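Local coordinates for protein putative polyketide cyclase (Bacillus cereus, PDB 3K0Z) that is of unknown function but, as a putative lipoprotein of the SnoaL-like polyketide cyclase family, probably acts on a small organic substrate, at residues 105-111 and 126-132; 63-69 and 137-142; 44-48 and 93-97. All coordinates share one frame; numbering follows the deposited sequence.

Interactions 1 and 2 are parts of one curved mixed sheet, and interaction 3 joins that sheet to the long helix 30-49. Interactions 1 and 2 lie about 10 Å apart, centre to centre, and meet where strands 120-133 and 136-144 are neighbours: Ile129 N reaches Trp141 O at 2.7 Å. On the inner side, Asp128 OD2 of interaction 1 lies 2.6 Å from Tyr44 OH of interaction 3, so the helix is tied to the sheet centre. Interactions 2 and 3 do not touch and have centres about 17 Å apart. A buffer molecule bound near Pro69 of interaction 2, probably from the crystallisation liquor, may mark a pocket on that side.

Interaction 1. Residues 105-111 and 126-132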
loop_
_atom_site.group_PDB
_atom_site.type_symbol
_atom_site.label_atom_id
_atom_site.label_comp_id
_atom_site.label_asym_id
_atom_site.label_seq_id
_atom_site.Cartn_x
_atom_site.Cartn_y
_atom_site.Cartn_z
ATOM N N ASP A 105 3.436 16.004 0.628
ATOM C CA ASP A 105 3.448 15.888 -0.824
ATOM C C ASP A 105 3.113 14.474 -1.286
ATOM O O ASP A 105 3.380 14.149 -2.436
ATOM C CB ASP A 105 4.839 16.227 -1.349
ATOM C CG ASP A 105 5.188 17.659 -1.167
ATOM O OD1 ASP A 105 4.266 18.508 -1.174
ATOM O OD2 ASP A 105 6.401 17.933 -1.040
ATOM N N LYS A 106 2.494 13.666 -0.420
ATOM C CA LYS A 106 2.249 12.246 -0.682
ATOM C C LYS A 106 0.755 11.915 -0.642
ATOM O O LYS A 106 -0.038 12.520 0.109
ATOM C CB LYS A 106 3.038 11.374 0.319
ATOM C CG LYS A 106 4.592 11.451 0.232
ATOM C CD LYS A 106 5.236 10.286 -0.432
ATOM C CE LYS A 106 6.766 10.464 -0.543
ATOM N NZ LYS A 106 7.582 10.206 0.683
ATOM N N VAL A 107 0.358 10.982 -1.505
ATOM C CA VAL A 107 -1.026 10.490 -1.525
ATOM C C VAL A 107 -0.968 8.963 -1.465
ATOM O O VAL A 107 -0.263 8.354 -2.236
ATOM C CB VAL A 107 -1.788 10.912 -2.821
ATOM C CG1 VAL A 107 -3.222 10.281 -2.866
ATOM C CG2 VAL A 107 -1.911 12.392 -2.912
ATOM N N THR A 108 -1.696 8.354 -0.541
ATOM C CA THR A 108 -1.843 6.898 -0.547
ATOM C C THR A 108 -3.218 6.599 -1.069
ATOM O O THR A 108 -4.184 7.189 -0.578
ATOM C CB THR A 108 -1.767 6.333 0.850
ATOM O OG1 THR A 108 -0.521 6.736 1.460
ATOM C CG2 THR A 108 -1.882 4.797 0.781
ATOM N N ALA A 109 -3.304 5.715 -2.052
ATOM C CA ALA A 109 -4.583 5.255 -2.574
ATOM C C ALA A 109 -4.728 3.765 -2.356
ATOM O O ALA A 109 -3.766 3.007 -2.627
ATOM C CB ALA A 109 -4.731 5.583 -4.123
ATOM N N ARG A 110 -5.916 3.346 -1.903
ATOM C CA ARG A 110 -6.251 1.948 -1.853
ATOM C C ARG A 110 -7.327 1.719 -2.910
ATOM O O ARG A 110 -8.409 2.345 -2.866
ATOM C CB ARG A 110 -6.760 1.532 -0.469
ATOM C CG ARG A 110 -7.181 0.096 -0.354
ATOM C CD ARG A 110 -7.432 -0.339 1.122
ATOM N NE ARG A 110 -8.557 0.333 1.767
ATOM C CZ ARG A 110 -9.825 -0.018 1.637
ATOM N NH1 ARG A 110 -10.182 -0.987 0.823
ATOM N NH2 ARG A 110 -10.758 0.647 2.306
ATOM N N LEU A 111 -7.049 0.808 -3.818
ATOM C CA LEU A 111 -7.910 0.548 -4.979
ATOM C C LEU A 111 -8.607 -0.796 -4.958
ATOM O O LEU A 111 -8.131 -1.733 -4.296
ATOM C CB LEU A 111 -7.069 0.620 -6.255
ATOM C CG LEU A 111 -6.303 1.924 -6.589
ATOM C CD1 LEU A 111 -7.144 3.262 -6.334
ATOM C CD2 LEU A 111 -4.895 1.994 -5.940
ATOM N N ALA A 126 -5.326 -3.113 -4.648
ATOM C CA ALA A 126 -3.976 -2.561 -4.811
ATOM C C ALA A 126 -3.816 -1.422 -3.796
ATOM O O ALA A 126 -4.815 -0.842 -3.324
ATOM C CB ALA A 126 -3.777 -2.057 -6.250
ATOM N N ILE A 127 -2.572 -1.124 -3.447
ATOM C CA ILE A 127 -2.233 0.076 -2.661
ATOM C C ILE A 127 -1.082 0.800 -3.374
ATOM O O ILE A 127 -0.081 0.154 -3.764
ATOM C CB ILE A 127 -1.805 -0.215 -1.182
ATOM C CG1 ILE A 127 -2.851 -1.062 -0.442
ATOM C CG2 ILE A 127 -1.587 1.127 -0.485
ATOM C CD1 ILE A 127 -2.446 -1.539 0.966
ATOM N N ASP A 128 -1.225 2.122 -3.551
ATOM C CA ASP A 128 -0.231 2.923 -4.234
ATOM C C ASP A 128 0.150 4.088 -3.368
ATOM O O ASP A 128 -0.704 4.662 -2.693
ATOM C CB ASP A 128 -0.762 3.564 -5.516
ATOM C CG ASP A 128 -1.246 2.573 -6.574
ATOM O OD1 ASP A 128 -1.316 1.333 -6.337
ATOM O OD2 ASP A 128 -1.540 3.060 -7.698
ATOM N N ILE A 129 1.418 4.455 -3.417
ATOM C CA ILE A 129 1.911 5.673 -2.782
ATOM C C ILE A 129 2.389 6.570 -3.936
ATOM O O ILE A 129 3.277 6.190 -4.719
ATOM C CB ILE A 129 3.070 5.423 -1.818
ATOM C CG1 ILE A 129 2.582 4.578 -0.627
ATOM C CG2 ILE A 129 3.637 6.781 -1.345
ATOM C CD1 ILE A 129 3.707 3.949 0.179
ATOM N N LEU A 130 1.781 7.741 -4.020
ATOM C CA LEU A 130 2.079 8.717 -5.071
ATOM C C LEU A 130 2.791 9.942 -4.505
ATOM O O LEU A 130 2.372 10.458 -3.490
ATOM C CB LEU A 130 0.777 9.169 -5.693
ATOM C CG LEU A 130 -0.241 8.136 -6.168
ATOM C CD1 LEU A 130 -1.525 8.914 -6.537
ATOM C CD2 LEU A 130 0.210 7.244 -7.320
ATOM N N HIS A 131 3.844 10.411 -5.180
ATOM C CA HIS A 131 4.511 11.659 -4.839
ATOM C C HIS A 131 3.984 12.694 -5.828
ATOM O O HIS A 131 4.077 12.500 -7.054
ATOM C CB HIS A 131 5.985 11.516 -5.013
ATOM C CG HIS A 131 6.799 12.427 -4.156
ATOM N ND1 HIS A 131 8.159 12.259 -4.000
ATOM C CD2 HIS A 131 6.451 13.477 -3.376
ATOM C CE1 HIS A 131 8.616 13.193 -3.180
ATOM N NE2 HIS A 131 7.598 13.945 -2.789
ATOM N N VAL A 132 3.399 13.765 -5.311
ATOM C CA VAL A 132 2.766 14.798 -6.156
ATOM C C VAL A 132 3.463 16.130 -5.974
ATOM O O VAL A 132 3.665 16.515 -4.846
ATOM C CB VAL A 132 1.295 15.008 -5.772
ATOM C CG1 VAL A 132 0.595 15.927 -6.804
ATOM C CG2 VAL A 132 0.578 13.660 -5.651
HETATM O O HOH W 1 2.266 18.409 -3.702
#
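The beta hairpin of strands 106-117 and 120-133 is zipped antiparallel here, with Val107 facing Leu130, Ala109 facing Asp128 and Leu111 facing Ala126 as hydrogen-bonded pairs. At the first of these, Val107 N donates to Leu130 O (2.9 Å) and Leu130 N returns a bond to Val107 O (2.8 Å). The last rung is the longest, with Ala126 N 3.1 Å from Leu111 O. At the other end Val132 N donates to Asp105 O at 2.9 Å.

Side chains alternate between the faces of a central strand pair in the alpha+beta fold of the NTF2 clan, whose curved sheet wraps round a long helix. Val107, Ala109, Leu111, Asp128 and Leu130 lie on the inner face. There the CG2 branches of Val107 and Val132 touch at 3.9 Å, and Leu111 CD2 reaches across to Asp128 OD1 (3.7 Å), with the two side chains roughly perpendicular. Tyr44 of helix 30-49 packs on Ala109, Leu111 and Leu130, and its hydroxyl is hydrogen-bonded to Asp128 OD2.

On the other face Lys106 bends at chi2 (-103°), away from a staggered value, which carries CE over the His131 ring, 4.0 Å from its centroid and 4° off the normal in a CH-pi contact. Asp105 CB borders the same ring in its plane. Past CE, on the same side and leading away from the ring, Lys106 NZ forms a salt bridge with Asp99 of the second subunit. Thr108 CG2 lies alongside Ile127 CG2 at 3.9 Å, while Thr108 OG1 bonds to Thr108 of the second subunit, placing this face in the dimer interface.

Interaction 2. Residues 63-69 and 137-142; sequences FFDHTLP and ITEDWH
Phe64 pairs with Glu139 in a short parallel beta ladder: Phe64 N donates to Thr138 O (3.1 Å) and Phe64 O accepts from Asp140 N (3.1 Å). His66 N continues the ladder beyond the strand end by bonding Asp140 O at 2.9 Å.

Two histidine-carboxylate bonds join the side chains. His142 NE2 donates to Asp65 OD2 at 2.6 Å, on its syn side and 29° out of the carboxylate plane. His66 NE2 reaches Glu139 OE1 at 2.7 Å, from well above that carboxylate plane (59°), whereas the oxygen lies in the plane of the His66 ring. The other oxygen, Glu139 OE2, is held by His131. Thr67 keeps OG1 between its backbone N and carbonyl carbon (chi1 55°), which turns the hydroxyl oxygen to accept from His142 N at 2.9 Å; Asp65 OD1 accepts from Thr67 N (2.7 Å), an Asx turn that fixes the loop.

Among the rings, His66 forms an offset stack on the five-membered ring of Trp141, with centroids 4.4 Å apart and planes nearly parallel, and Arg110 of the second subunit makes a cation-pi contact with Trp141. Phe63 runs beside Ile137, its ring edge against CG2.

Edge strand 63-65 thus closes one side of the sheet, and Asp65, Asp140 and His142 share a face reached by Phe43 of helix 30-49, consistent with the polar lining of the interior pocket in SnoaL-like cyclases.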
loop_
_atom_site.group_PDB
_atom_site.type_symbol
_atom_site.label_atom_id
_atom_site.label_comp_id
_atom_site.label_asym_id
_atom_site.label_seq_id
_atom_site.Cartn_x
_atom_site.Cartn_y
_atom_site.Cartn_z
ATOM N N PHE A 63 8.058 10.924 -15.156
ATOM C CA PHE A 63 7.443 10.000 -14.188
ATOM C C PHE A 63 8.234 8.700 -14.017
ATOM O O PHE A 63 8.642 8.097 -15.006
ATOM C CB PHE A 63 6.020 9.681 -14.626
ATOM C CG PHE A 63 5.386 8.543 -13.860
ATOM C CD1 PHE A 63 4.817 8.741 -12.617
ATOM C CD2 PHE A 63 5.401 7.260 -14.369
ATOM C CE1 PHE A 63 4.237 7.652 -11.904
ATOM C CE2 PHE A 63 4.840 6.169 -13.652
ATOM C CZ PHE A 63 4.280 6.381 -12.436
ATOM N N PHE A 64 8.437 8.274 -12.773
ATOM C CA PHE A 64 9.281 7.129 -12.479
ATOM C C PHE A 64 8.595 6.189 -11.462
ATOM O O PHE A 64 8.183 6.599 -10.351
ATOM C CB PHE A 64 10.625 7.628 -11.946
ATOM C CG PHE A 64 11.653 6.559 -11.835
ATOM C CD1 PHE A 64 11.718 5.764 -10.718
ATOM C CD2 PHE A 64 12.550 6.351 -12.842
ATOM C CE1 PHE A 64 12.653 4.765 -10.620
ATOM C CE2 PHE A 64 13.487 5.353 -12.745
ATOM C CZ PHE A 64 13.529 4.565 -11.633
ATOM N N ASP A 65 8.434 4.942 -11.876
ATOM C CA ASP A 65 7.859 3.900 -11.035
ATOM C C ASP A 65 9.022 3.220 -10.312
ATOM O O ASP A 65 9.897 2.588 -10.934
ATOM C CB ASP A 65 7.056 2.912 -11.915
ATOM C CG ASP A 65 6.377 1.819 -11.121
ATOM O OD1 ASP A 65 6.660 1.740 -9.918
ATOM O OD2 ASP A 65 5.564 1.045 -11.707
ATOM N N HIS A 66 9.054 3.373 -8.996
ATOM C CA HIS A 66 10.045 2.703 -8.178
ATOM C C HIS A 66 9.814 1.227 -7.976
ATOM O O HIS A 66 10.692 0.558 -7.446
ATOM C CB HIS A 66 10.104 3.364 -6.800
ATOM C CG HIS A 66 10.593 4.765 -6.854
ATOM N ND1 HIS A 66 11.923 5.066 -6.998
ATOM C CD2 HIS A 66 9.937 5.945 -6.826
ATOM C CE1 HIS A 66 12.069 6.377 -7.038
ATOM N NE2 HIS A 66 10.880 6.934 -6.936
ATOM N N THR A 67 8.649 0.709 -8.372
ATOM C CA THR A 67 8.297 -0.682 -8.095
ATOM C C THR A 67 7.693 -1.302 -9.372
ATOM O O THR A 67 6.552 -1.729 -9.408
ATOM C CB THR A 67 7.295 -0.699 -6.941
ATOM O OG1 THR A 67 6.188 0.142 -7.281
ATOM C CG2 THR A 67 7.909 -0.179 -5.608
ATOM N N LEU A 68 8.511 -1.366 -10.411
ATOM C CA LEU A 68 8.037 -1.609 -11.754
ATOM C C LEU A 68 7.758 -3.082 -11.900
ATOM O O LEU A 68 8.660 -3.864 -11.670
ATOM C CB LEU A 68 9.131 -1.108 -12.690
ATOM C CG LEU A 68 8.930 -0.779 -14.139
ATOM C CD1 LEU A 68 7.831 0.324 -14.355
ATOM C CD2 LEU A 68 10.318 -0.390 -14.682
ATOM N N PRO A 69 6.493 -3.488 -12.197
ATOM C CA PRO A 69 6.226 -4.915 -12.441
ATOM C C PRO A 69 7.135 -5.522 -13.515
ATOM O O PRO A 69 7.594 -4.801 -14.420
ATOM C CB PRO A 69 4.768 -4.914 -12.891
ATOM C CG PRO A 69 4.178 -3.743 -12.239
ATOM C CD PRO A 69 5.252 -2.703 -12.285
ATOM N N ILE A 137 1.846 13.849 -10.580
ATOM C CA ILE A 137 2.515 12.736 -9.929
ATOM C C ILE A 137 3.899 12.616 -10.558
ATOM O O ILE A 137 4.012 12.477 -11.797
ATOM C CB ILE A 137 1.715 11.425 -10.134
ATOM C CG1 ILE A 137 0.297 11.540 -9.514
ATOM C CG2 ILE A 137 2.514 10.221 -9.592
ATOM C CD1 ILE A 137 -0.649 10.355 -9.991
ATOM N N THR A 138 4.947 12.685 -9.735
ATOM C CA THR A 138 6.312 12.581 -10.248
ATOM C C THR A 138 6.880 11.153 -10.170
ATOM O O THR A 138 7.730 10.758 -10.974
ATOM C CB THR A 138 7.238 13.511 -9.514
ATOM O OG1 THR A 138 7.338 13.113 -8.144
ATOM C CG2 THR A 138 6.762 14.963 -9.653
ATOM N N GLU A 139 6.429 10.393 -9.183
ATOM C CA GLU A 139 6.939 9.043 -8.969
ATOM C C GLU A 139 5.954 8.244 -8.087
ATOM O O GLU A 139 5.055 8.811 -7.443
ATOM C CB GLU A 139 8.348 9.066 -8.336
ATOM C CG GLU A 139 8.422 9.811 -7.033
ATOM C CD GLU A 139 9.855 10.060 -6.505
ATOM O OE1 GLU A 139 10.832 9.583 -7.062
ATOM O OE2 GLU A 139 9.992 10.709 -5.480
ATOM N N ASP A 140 6.090 6.920 -8.093
ATOM C CA ASP A 140 5.241 6.134 -7.252
ATOM C C ASP A 140 5.866 4.826 -6.832
ATOM O O ASP A 140 6.905 4.407 -7.357
ATOM C CB ASP A 140 3.830 5.970 -7.844
ATOM C CG ASP A 140 3.761 4.977 -9.004
ATOM O OD1 ASP A 140 4.796 4.702 -9.591
ATOM O OD2 ASP A 140 2.655 4.461 -9.322
ATOM N N TRP A 141 5.195 4.224 -5.863
ATOM C CA TRP A 141 5.489 2.920 -5.283
ATOM C C TRP A 141 4.134 2.265 -5.145
ATOM O O TRP A 141 3.247 2.793 -4.481
ATOM C CB TRP A 141 6.122 3.042 -3.899
ATOM C CG TRP A 141 7.372 3.823 -3.824
ATOM C CD1 TRP A 141 8.652 3.329 -3.735
ATOM C CD2 TRP A 141 7.496 5.259 -3.695
ATOM N NE1 TRP A 141 9.526 4.356 -3.596
ATOM C CE2 TRP A 141 8.850 5.547 -3.567
ATOM C CE3 TRP A 141 6.582 6.307 -3.655
ATOM C CZ2 TRP A 141 9.337 6.866 -3.459
ATOM C CZ3 TRP A 141 7.059 7.616 -3.538
ATOM C CH2 TRP A 141 8.426 7.877 -3.469
ATOM N N HIS A 142 3.957 1.087 -5.734
ATOM C CA HIS A 142 2.638 0.505 -5.751
ATOM C C HIS A 142 2.719 -1.003 -5.782
ATOM O O HIS A 142 3.750 -1.605 -6.162
ATOM C CB HIS A 142 1.897 1.016 -6.994
ATOM C CG HIS A 142 2.504 0.560 -8.281
ATOM N ND1 HIS A 142 2.031 -0.531 -8.980
ATOM C CD2 HIS A 142 3.561 1.033 -8.985
ATOM C CE1 HIS A 142 2.752 -0.691 -10.074
ATOM N NE2 HIS A 142 3.694 0.239 -10.097
HETATM O O HOH W 2 4.744 -3.399 -8.089
#

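Interaction 3. Residues 44-48 and 93-97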
loop_
_atom_site.group_PDB
_atom_site.type_symbol
_atom_site.label_atom_id
_atom_site.label_comp_id
_atom_site.label_asym_id
_atom_site.label_seq_id
_atom_site.Cartn_x
_atom_site.Cartn_y
_atom_site.Cartn_z
ATOM N N TYR A 44 -6.434 7.320 -11.486
ATOM C CA TYR A 44 -7.320 6.132 -11.478
ATOM C C TYR A 44 -8.383 6.156 -12.600
ATOM O O TYR A 44 -8.825 5.082 -13.014
ATOM C CB TYR A 44 -7.840 5.763 -10.071
ATOM C CG TYR A 44 -6.618 5.566 -9.210
ATOM C CD1 TYR A 44 -5.771 4.484 -9.425
ATOM C CD2 TYR A 44 -6.231 6.528 -8.299
ATOM C CE1 TYR A 44 -4.549 4.356 -8.760
ATOM C CE2 TYR A 44 -5.030 6.390 -7.585
ATOM C CZ TYR A 44 -4.204 5.301 -7.831
ATOM O OH TYR A 44 -3.020 5.191 -7.169
ATOM N N ALA A 45 -8.752 7.329 -13.114
ATOM C CA ALA A 45 -9.538 7.403 -14.378
ATOM C C ALA A 45 -8.770 6.733 -15.530
ATOM O O ALA A 45 -9.351 6.020 -16.331
ATOM C CB ALA A 45 -9.919 8.842 -14.749
ATOM N N PHE A 46 -7.464 6.975 -15.604
ATOM C CA PHE A 46 -6.674 6.366 -16.632
ATOM C C PHE A 46 -6.678 4.845 -16.443
ATOM O O PHE A 46 -6.937 4.096 -17.378
ATOM C CB PHE A 46 -5.251 6.893 -16.634
ATOM C CG PHE A 46 -4.376 6.111 -17.539
ATOM C CD1 PHE A 46 -4.554 6.182 -18.917
ATOM C CD2 PHE A 46 -3.444 5.233 -17.028
ATOM C CE1 PHE A 46 -3.769 5.404 -19.776
ATOM C CE2 PHE A 46 -2.651 4.464 -17.864
ATOM C CZ PHE A 46 -2.816 4.536 -19.233
ATOM N N TRP A 47 -6.397 4.373 -15.236
ATOM C CA TRP A 47 -6.424 2.921 -15.027
ATOM C C TRP A 47 -7.806 2.343 -15.294
ATOM O O TRP A 47 -7.903 1.203 -15.762
ATOM C CB TRP A 47 -5.955 2.548 -13.646
ATOM C CG TRP A 47 -4.472 2.832 -13.420
ATOM C CD1 TRP A 47 -3.937 3.673 -12.496
ATOM C CD2 TRP A 47 -3.349 2.272 -14.153
ATOM N NE1 TRP A 47 -2.564 3.665 -12.591
ATOM C CE2 TRP A 47 -2.181 2.833 -13.614
ATOM C CE3 TRP A 47 -3.234 1.345 -15.199
ATOM C CZ2 TRP A 47 -0.896 2.481 -14.062
ATOM C CZ3 TRP A 47 -1.951 1.010 -15.677
ATOM C CH2 TRP A 47 -0.803 1.592 -15.103
ATOM N N ASP A 48 -8.872 3.104 -15.018
ATOM C CA ASP A 48 -10.218 2.588 -15.279
ATOM C C ASP A 48 -10.556 2.568 -16.772
ATOM O O ASP A 48 -11.258 1.672 -17.225
ATOM C CB ASP A 48 -11.219 3.414 -14.504
ATOM C CG ASP A 48 -12.648 2.850 -14.559
ATOM O OD1 ASP A 48 -12.884 1.654 -14.301
ATOM O OD2 ASP A 48 -13.543 3.621 -14.880
ATOM N N ILE A 93 -12.933 -4.924 -16.969
ATOM C CA ILE A 93 -12.247 -4.521 -15.758
ATOM C C ILE A 93 -12.609 -3.067 -15.400
ATOM O O ILE A 93 -12.791 -2.246 -16.289
ATOM C CB ILE A 93 -10.681 -4.630 -15.927
ATOM C CG1 ILE A 93 -9.996 -4.571 -14.554
ATOM C CG2 ILE A 93 -10.144 -3.546 -16.938
ATOM C CD1 ILE A 93 -10.294 -5.781 -13.638
ATOM N N HIS A 94 -12.683 -2.789 -14.090
ATOM C CA HIS A 94 -13.129 -1.511 -13.544
ATOM C C HIS A 94 -12.331 -1.214 -12.289
ATOM O O HIS A 94 -12.098 -2.133 -11.473
ATOM C CB HIS A 94 -14.627 -1.642 -13.219
ATOM C CG HIS A 94 -15.431 -2.137 -14.387
ATOM N ND1 HIS A 94 -15.892 -1.294 -15.372
ATOM C CD2 HIS A 94 -15.774 -3.389 -14.770
ATOM C CE1 HIS A 94 -16.517 -2.002 -16.295
ATOM N NE2 HIS A 94 -16.455 -3.277 -15.955
ATOM N N CYS A 95 -11.965 0.054 -12.110
ATOM C CA CYS A 95 -11.132 0.502 -10.979
ATOM C C CYS A 95 -11.897 1.530 -10.138
ATOM O O CYS A 95 -12.430 2.469 -10.709
ATOM C CB CYS A 95 -9.869 1.153 -11.546
ATOM S SG CYS A 95 -8.772 1.833 -10.284
ATOM N N GLU A 96 -11.934 1.335 -8.812
ATOM C CA GLU A 96 -12.537 2.262 -7.861
ATOM C C GLU A 96 -11.536 2.615 -6.757
ATOM O O GLU A 96 -10.682 1.804 -6.415
ATOM C CB GLU A 96 -13.761 1.622 -7.258
ATOM C CG GLU A 96 -14.905 1.479 -8.224
ATOM C CD GLU A 96 -16.257 1.266 -7.469
ATOM O OE1 GLU A 96 -16.409 0.279 -6.720
ATOM O OE2 GLU A 96 -17.148 2.132 -7.603
ATOM N N ILE A 97 -11.613 3.840 -6.253
ATOM C CA ILE A 97 -10.776 4.300 -5.166
ATOM C C ILE A 97 -11.528 4.064 -3.833
ATOM O O ILE A 97 -12.584 4.700 -3.539
ATOM C CB ILE A 97 -10.428 5.844 -5.311
ATOM C CG1 ILE A 97 -9.788 6.183 -6.667
ATOM C CG2 ILE A 97 -9.562 6.346 -4.100
ATOM C CD1 ILE A 97 -9.669 7.727 -6.932
HETATM O O HOH W 3 -13.473 0.152 -17.363
#
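Asp48 and Cys95 make the one direct hydrogen bond between helix and strand: Cys95 N donates to Asp48 OD1 at 2.9 Å and 166°. The oxygen is approached on its anti side, tilted 34° from the carboxylate plane. Asp48 holds CG opposite its own backbone N (chi1 -173°), which swings the carboxylate out to the strand, and OD1 also comes within 3.3 Å of His94 CA. Next to this bond Cys95 points its thiol back at the helix. SG rests 4.0 Å from Tyr44 CB and 4.4 Å from Trp47 CB, and lies oblique to the Tyr44 ring, 5.2 Å from its centroid. Ile97 crosses Tyr44 at about a right angle, its CD1 touching Tyr44 CD2 at 3.9 Å.

These contacts lay the C-terminal part of helix 30-49 against the start of strand 93-103, the helix-on-sheet packing at the heart of the NTF2-like fold. Within the helix, Asp48 N bonds Tyr44 O at 2.8 Å, keeping the two contact residues one turn apart. A water lies 2.7 Å from Asp48 O, within bonding distance of Ile93 O as well.

Farther out, Cys95 packs on Phe113 of strand 106-117, and the Trp47 ring meets that of Phe43 edge-to-face. Arg87 grips Trp47 O from helix 76-87, whose Leu79 and Ala82 pack on the Trp47 side chain, while Phe86 of the same helix covers Ile93. Asn92 holds His94 NE2.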